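RNA polymerase ECF-subfamily sigma factor (Streptomyces venezuelae, PDB 6DXO) directs RNA polymerase to specific promoters as an ECF sigma factor needed for aerial mycelium formation, and is caught here in its anti-sigma complex. Local coordinates at residues Arg6-Glu11 / Arg53-Phe58; Arg17-Tyr22 / Glu46-Ala51. One frame throughout, in Å; residues are numbered along the deposited sequence.

Contact 1 of 2, residues Arg6-Glu11 / Arg53-Phe58; sequences RAQAGE and RRISTF
Gln8 reaches across to the loop at 53-58 and spends its side-chain NH2 on two backbone carbonyls. Its NE2 donates to Ile55 O at 2.8 Å, nearly straight at the nitrogen (167°) and almost in line with the carbonyl bond. The second bond, from NE2 to Phe58 O at 3.0 Å, is more bent, and the donor stands above that carbonyl's plane instead of on a lone pair. Both acceptors lie close to the plane of the Gln8 amide, so the pair of bonds fixes how that amide is turned. The same NE2 comes up at the edge of the Phe58 ring. Behind the polar end there is an apolar flank: Gln8 CG rests 3.8 Å from Ile55 CG1, and Ile55 CD1 reaches on to Ala7 CB at 3.9 Å.

Gln8 gets its reach from CG lying anti to its own carbonyl carbon (chi1 -76°) and from an extended chain beyond. It sits inside a type I turn from Ala7 to Gly10, closed by Gly10 N to Ala7 O at 2.7 Å. In the facing loop, Arg54 O accepts from both Thr57 N and Thr57 OG1, the hydroxyl lying 2.7 Å away in the carbonyl plane; these two bonds tie Thr57 back to Arg54 within the bend that carries Ile55 O and Phe58 O.

Arg6 and Glu11 bracket the turn by charge alone, Glu11 OE1 lying over the guanidinium face. Glu11 is also the N-cap residue of helix 12-31. The contact thus ties the turn between helices 4-7 and 12-31 to the loop leaving helix 37-53, while Phe58 packs its ring against Trp60 and against Trp68 of helix 65-79.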
# COMPACT_ATOMS: atom_id res chain seq x y z
N ARG A 6 14.20 5.69 -10.39
CA ARG A 6 14.97 5.97 -9.17
C ARG A 6 15.07 4.77 -8.22
O ARG A 6 16.11 4.56 -7.59
CB ARG A 6 14.40 7.18 -8.42
CG ARG A 6 14.65 8.53 -9.09
CD ARG A 6 14.59 9.67 -8.07
NE ARG A 6 14.07 9.24 -6.77
CZ ARG A 6 14.14 9.97 -5.66
NH1 ARG A 6 14.70 11.16 -5.68
NH2 ARG A 6 13.65 9.49 -4.52
N ALA A 7 14.00 3.98 -8.10
CA ALA A 7 14.05 2.77 -7.30
C ALA A 7 14.97 1.73 -7.92
O ALA A 7 15.59 0.92 -7.23
CB ALA A 7 12.66 2.18 -7.15
N GLN A 8 14.99 1.70 -9.25
CA GLN A 8 15.85 0.76 -9.95
C GLN A 8 17.32 1.16 -9.77
O GLN A 8 18.23 0.48 -10.25
CB GLN A 8 15.45 0.67 -11.42
CG GLN A 8 14.18 -0.15 -11.65
CD GLN A 8 13.67 -0.09 -13.10
OE1 GLN A 8 13.50 0.99 -13.67
NE2 GLN A 8 13.43 -1.26 -13.68
N ALA A 9 17.53 2.27 -9.05
CA ALA A 9 18.84 2.71 -8.57
C ALA A 9 19.03 2.37 -7.09
O ALA A 9 19.98 2.83 -6.45
CB ALA A 9 19.02 4.20 -8.77
N GLY A 10 18.13 1.58 -6.53
CA GLY A 10 18.27 1.15 -5.15
C GLY A 10 18.08 2.25 -4.12
O GLY A 10 18.38 2.05 -2.95
N GLU A 11 17.60 3.42 -4.55
CA GLU A 11 17.10 4.41 -3.60
C GLU A 11 15.85 3.82 -2.98
O GLU A 11 14.79 3.79 -3.61
CB GLU A 11 16.75 5.73 -4.29
CG GLU A 11 16.01 6.71 -3.38
CD GLU A 11 16.49 8.13 -3.53
OE1 GLU A 11 17.07 8.47 -4.59
OE2 GLU A 11 16.30 8.92 -2.58
N ARG A 53 11.13 -7.47 -5.88
CA ARG A 53 12.08 -8.55 -6.15
C ARG A 53 12.37 -8.72 -7.64
O ARG A 53 13.43 -9.24 -7.99
CB ARG A 53 11.58 -9.87 -5.55
CG ARG A 53 11.49 -9.86 -4.02
CD ARG A 53 11.33 -11.26 -3.48
NE ARG A 53 10.05 -11.86 -3.84
CZ ARG A 53 9.04 -12.04 -2.99
NH1 ARG A 53 9.18 -11.68 -1.72
NH2 ARG A 53 7.91 -12.59 -3.41
N ARG A 54 11.46 -8.30 -8.50
CA ARG A 54 11.67 -8.43 -9.95
C ARG A 54 11.97 -7.09 -10.62
O ARG A 54 12.00 -7.00 -11.84
CB ARG A 54 10.44 -9.06 -10.63
CG ARG A 54 9.86 -10.26 -9.90
CD ARG A 54 8.84 -10.99 -10.76
NE ARG A 54 9.46 -12.08 -11.52
CZ ARG A 54 9.36 -13.36 -11.19
NH1 ARG A 54 8.67 -13.72 -10.12
NH2 ARG A 54 9.95 -14.29 -11.94
N ILE A 55 12.19 -6.05 -9.83
CA ILE A 55 12.27 -4.73 -10.41
C ILE A 55 13.44 -4.59 -11.40
O ILE A 55 13.42 -3.70 -12.25
CB ILE A 55 12.32 -3.60 -9.32
CG1 ILE A 55 11.67 -2.32 -9.84
CG2 ILE A 55 13.75 -3.37 -8.83
CD1 ILE A 55 11.73 -1.15 -8.87
N SER A 56 14.43 -5.46 -11.30
CA SER A 56 15.58 -5.40 -12.24
C SER A 56 15.21 -5.93 -13.63
O SER A 56 15.97 -5.76 -14.59
CB SER A 56 16.79 -6.16 -11.69
OG SER A 56 16.52 -7.55 -11.57
N THR A 57 14.06 -6.57 -13.73
CA THR A 57 13.61 -7.12 -15.03
C THR A 57 12.61 -6.18 -15.69
O THR A 57 12.28 -6.34 -16.87
CB THR A 57 12.92 -8.47 -14.86
OG1 THR A 57 11.67 -8.28 -14.18
CG2 THR A 57 13.78 -9.43 -14.05
N PHE A 58 12.11 -5.22 -14.92
CA PHE A 58 11.10 -4.29 -15.39
C PHE A 58 11.68 -3.30 -16.38
O PHE A 58 11.89 -2.13 -16.06
CB PHE A 58 10.47 -3.57 -14.19
CG PHE A 58 9.27 -2.73 -14.54
CD1 PHE A 58 8.09 -3.33 -14.95
CD2 PHE A 58 9.31 -1.36 -14.41
CE1 PHE A 58 6.98 -2.56 -15.25
CE2 PHE A 58 8.21 -0.59 -14.72
CZ PHE A 58 7.03 -1.20 -15.13

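Contact 2 of 2, residues Arg17-Tyr22 / Glu46-Ala51; sequences RLYDQY and ETFLRA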
# COMPACT_ATOMS: atom_id res chain seq x y z
N ARG A 17 7.94 5.59 -1.86
CA ARG A 17 7.06 6.52 -2.55
C ARG A 17 6.16 5.82 -3.58
O ARG A 17 5.01 6.23 -3.80
CB ARG A 17 7.89 7.58 -3.26
CG ARG A 17 8.81 8.36 -2.34
CD ARG A 17 8.23 9.71 -2.00
NE ARG A 17 6.86 9.60 -1.53
CZ ARG A 17 5.84 10.32 -2.00
NH1 ARG A 17 6.04 11.20 -2.97
NH2 ARG A 17 4.63 10.15 -1.50
N LEU A 18 6.67 4.78 -4.23
CA LEU A 18 5.83 4.03 -5.17
C LEU A 18 4.68 3.38 -4.38
O LEU A 18 3.53 3.41 -4.81
CB LEU A 18 6.62 2.99 -5.96
CG LEU A 18 7.56 3.57 -7.04
CD1 LEU A 18 8.41 2.47 -7.68
CD2 LEU A 18 6.76 4.33 -8.08
N TYR A 19 5.00 2.81 -3.23
CA TYR A 19 3.97 2.30 -2.33
C TYR A 19 2.95 3.37 -1.95
O TYR A 19 1.74 3.15 -2.05
CB TYR A 19 4.58 1.65 -1.09
CG TYR A 19 3.53 1.15 -0.12
CD1 TYR A 19 2.96 -0.11 -0.28
CD2 TYR A 19 3.08 1.95 0.92
CE1 TYR A 19 1.98 -0.58 0.60
CE2 TYR A 19 2.10 1.49 1.81
CZ TYR A 19 1.56 0.23 1.64
OH TYR A 19 0.59 -0.21 2.51
N ASP A 20 3.42 4.54 -1.53
CA ASP A 20 2.50 5.64 -1.27
C ASP A 20 1.53 5.92 -2.43
O ASP A 20 0.33 6.11 -2.23
CB ASP A 20 3.27 6.93 -0.97
CG ASP A 20 4.15 6.82 0.24
OD1 ASP A 20 3.92 5.95 1.11
OD2 ASP A 20 5.09 7.65 0.32
N GLN A 21 2.05 5.93 -3.65
CA GLN A 21 1.28 6.34 -4.81
C GLN A 21 0.25 5.27 -5.24
O GLN A 21 -0.86 5.59 -5.66
CB GLN A 21 2.25 6.61 -5.98
CG GLN A 21 1.61 6.90 -7.33
CD GLN A 21 2.65 7.31 -8.38
OE1 GLN A 21 3.82 7.50 -8.06
NE2 GLN A 21 2.21 7.46 -9.62
N TYR A 22 0.64 4.01 -5.11
CA TYR A 22 -0.14 2.92 -5.73
C TYR A 22 -0.83 1.97 -4.75
O TYR A 22 -1.65 1.14 -5.17
CB TYR A 22 0.77 2.08 -6.64
CG TYR A 22 1.19 2.78 -7.88
CD1 TYR A 22 2.48 3.28 -8.00
CD2 TYR A 22 0.32 2.93 -8.96
CE1 TYR A 22 2.90 3.92 -9.18
CE2 TYR A 22 0.74 3.57 -10.15
CZ TYR A 22 2.03 4.06 -10.24
OH TYR A 22 2.46 4.69 -11.40
N GLU A 46 2.21 -8.53 -0.45
CA GLU A 46 2.87 -9.47 -1.37
C GLU A 46 3.02 -8.96 -2.82
O GLU A 46 4.03 -9.25 -3.48
CB GLU A 46 2.15 -10.82 -1.36
CG GLU A 46 2.91 -11.92 -2.11
CD GLU A 46 4.28 -12.20 -1.49
OE1 GLU A 46 4.43 -12.05 -0.26
OE2 GLU A 46 5.21 -12.57 -2.24
N THR A 47 2.03 -8.22 -3.31
CA THR A 47 2.10 -7.65 -4.65
C THR A 47 3.30 -6.73 -4.78
O THR A 47 4.10 -6.84 -5.70
CB THR A 47 0.81 -6.87 -5.00
OG1 THR A 47 -0.30 -7.78 -5.09
CG2 THR A 47 0.96 -6.14 -6.32
N PHE A 48 3.44 -5.80 -3.84
CA PHE A 48 4.59 -4.91 -3.88
C PHE A 48 5.93 -5.63 -3.69
O PHE A 48 6.93 -5.28 -4.34
CB PHE A 48 4.43 -3.77 -2.86
CG PHE A 48 3.48 -2.72 -3.31
CD1 PHE A 48 2.12 -2.80 -3.00
CD2 PHE A 48 3.93 -1.65 -4.08
CE1 PHE A 48 1.23 -1.82 -3.44
CE2 PHE A 48 3.05 -0.66 -4.51
CZ PHE A 48 1.70 -0.74 -4.19
N LEU A 49 5.95 -6.62 -2.80
CA LEU A 49 7.18 -7.37 -2.57
C LEU A 49 7.65 -8.11 -3.82
O LEU A 49 8.85 -8.21 -4.09
CB LEU A 49 7.03 -8.33 -1.38
CG LEU A 49 7.10 -7.69 0.01
CD1 LEU A 49 6.75 -8.69 1.09
CD2 LEU A 49 8.48 -7.11 0.24
N ARG A 50 6.69 -8.62 -4.60
CA ARG A 50 7.03 -9.31 -5.83
C ARG A 50 7.58 -8.34 -6.88
O ARG A 50 8.56 -8.65 -7.56
CB ARG A 50 5.80 -10.06 -6.38
CG ARG A 50 6.07 -10.90 -7.60
CD ARG A 50 6.57 -12.28 -7.22
NE ARG A 50 5.51 -13.11 -6.68
CZ ARG A 50 4.80 -13.98 -7.40
NH1 ARG A 50 5.04 -14.12 -8.69
NH2 ARG A 50 3.85 -14.70 -6.82
N ALA A 51 6.96 -7.17 -6.99
CA ALA A 51 7.40 -6.16 -7.94
C ALA A 51 8.83 -5.76 -7.61
O ALA A 51 9.66 -5.57 -8.50
CB ALA A 51 6.49 -4.95 -7.88
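One face of the Phe48 ring is covered by Tyr19, whose CD1 stands 3.8 Å above its plane, over the centre. Tyr19 presents its edge, giving an edge-to-face pair with centroids 5.1 Å apart and planes at 66°. Tyr22 C lies at the edge of the Phe48 ring, in its plane, 3.7 Å from Phe48 CZ; the same CZ is 3.8 Å from Tyr22 CB. Phe48 CE2 completes the insertion, 3.8 Å from Tyr19 CA. One face of the Tyr22 ring carries Gln21 CG, and its end leads away from Phe48 to Phe65.

Phe48 therefore reaches helix 12-31 end-on, against the Tyr19 ring and the base of Tyr22, with the segment axes 11.6 Å apart and running roughly antiparallel at 138°. Tyr19 meets it with CG anti to the backbone N (chi1 178°), which brings the CD1 edge of its ring over the Phe48 face. On the outer side of the same helix, Arg17 grips Asp20 OD2 side-on with NE and NH2.

An alanine in place of Phe48 would probably open a gap between the two helices and leave the edge of Tyr19 without the ring face it packs on.

The chemistry across the pair is apolar and aromatic, and Leu70 of the partner chain continues that surface by packing on Tyr19 and Phe48. Its polar end is Tyr19 OH, hydrogen-bonded to Gln66 of the partner chain; nearby on the same helix, Asp20 OD1 forms a salt bridge with Arg67 of that chain. The ring pair thus serves both the helical core of sigma region 2 and the interface of the complex.

How the contacts relate
Contact 1 and contact 2 lie next to each other, with centres about 12 Å apart. Contact 1 closes the chain just before helix 12-31 and just after helix 37-53, the two helices that meet in contact 2. They also touch directly: Arg53 NH2 makes a salt bridge to Glu46 OE2 at 2.9 Å, and Ala7 CB packs on Leu18 CD1 at 4.3 Å. The centre of contact 2 is closer to the centre of the chain, about 9 Å against about 19 Å for that of contact 1. Asp42-Ser45, probably the polymerase-core-binding motif, immediately precedes its segment 46-51 on helix 37-53.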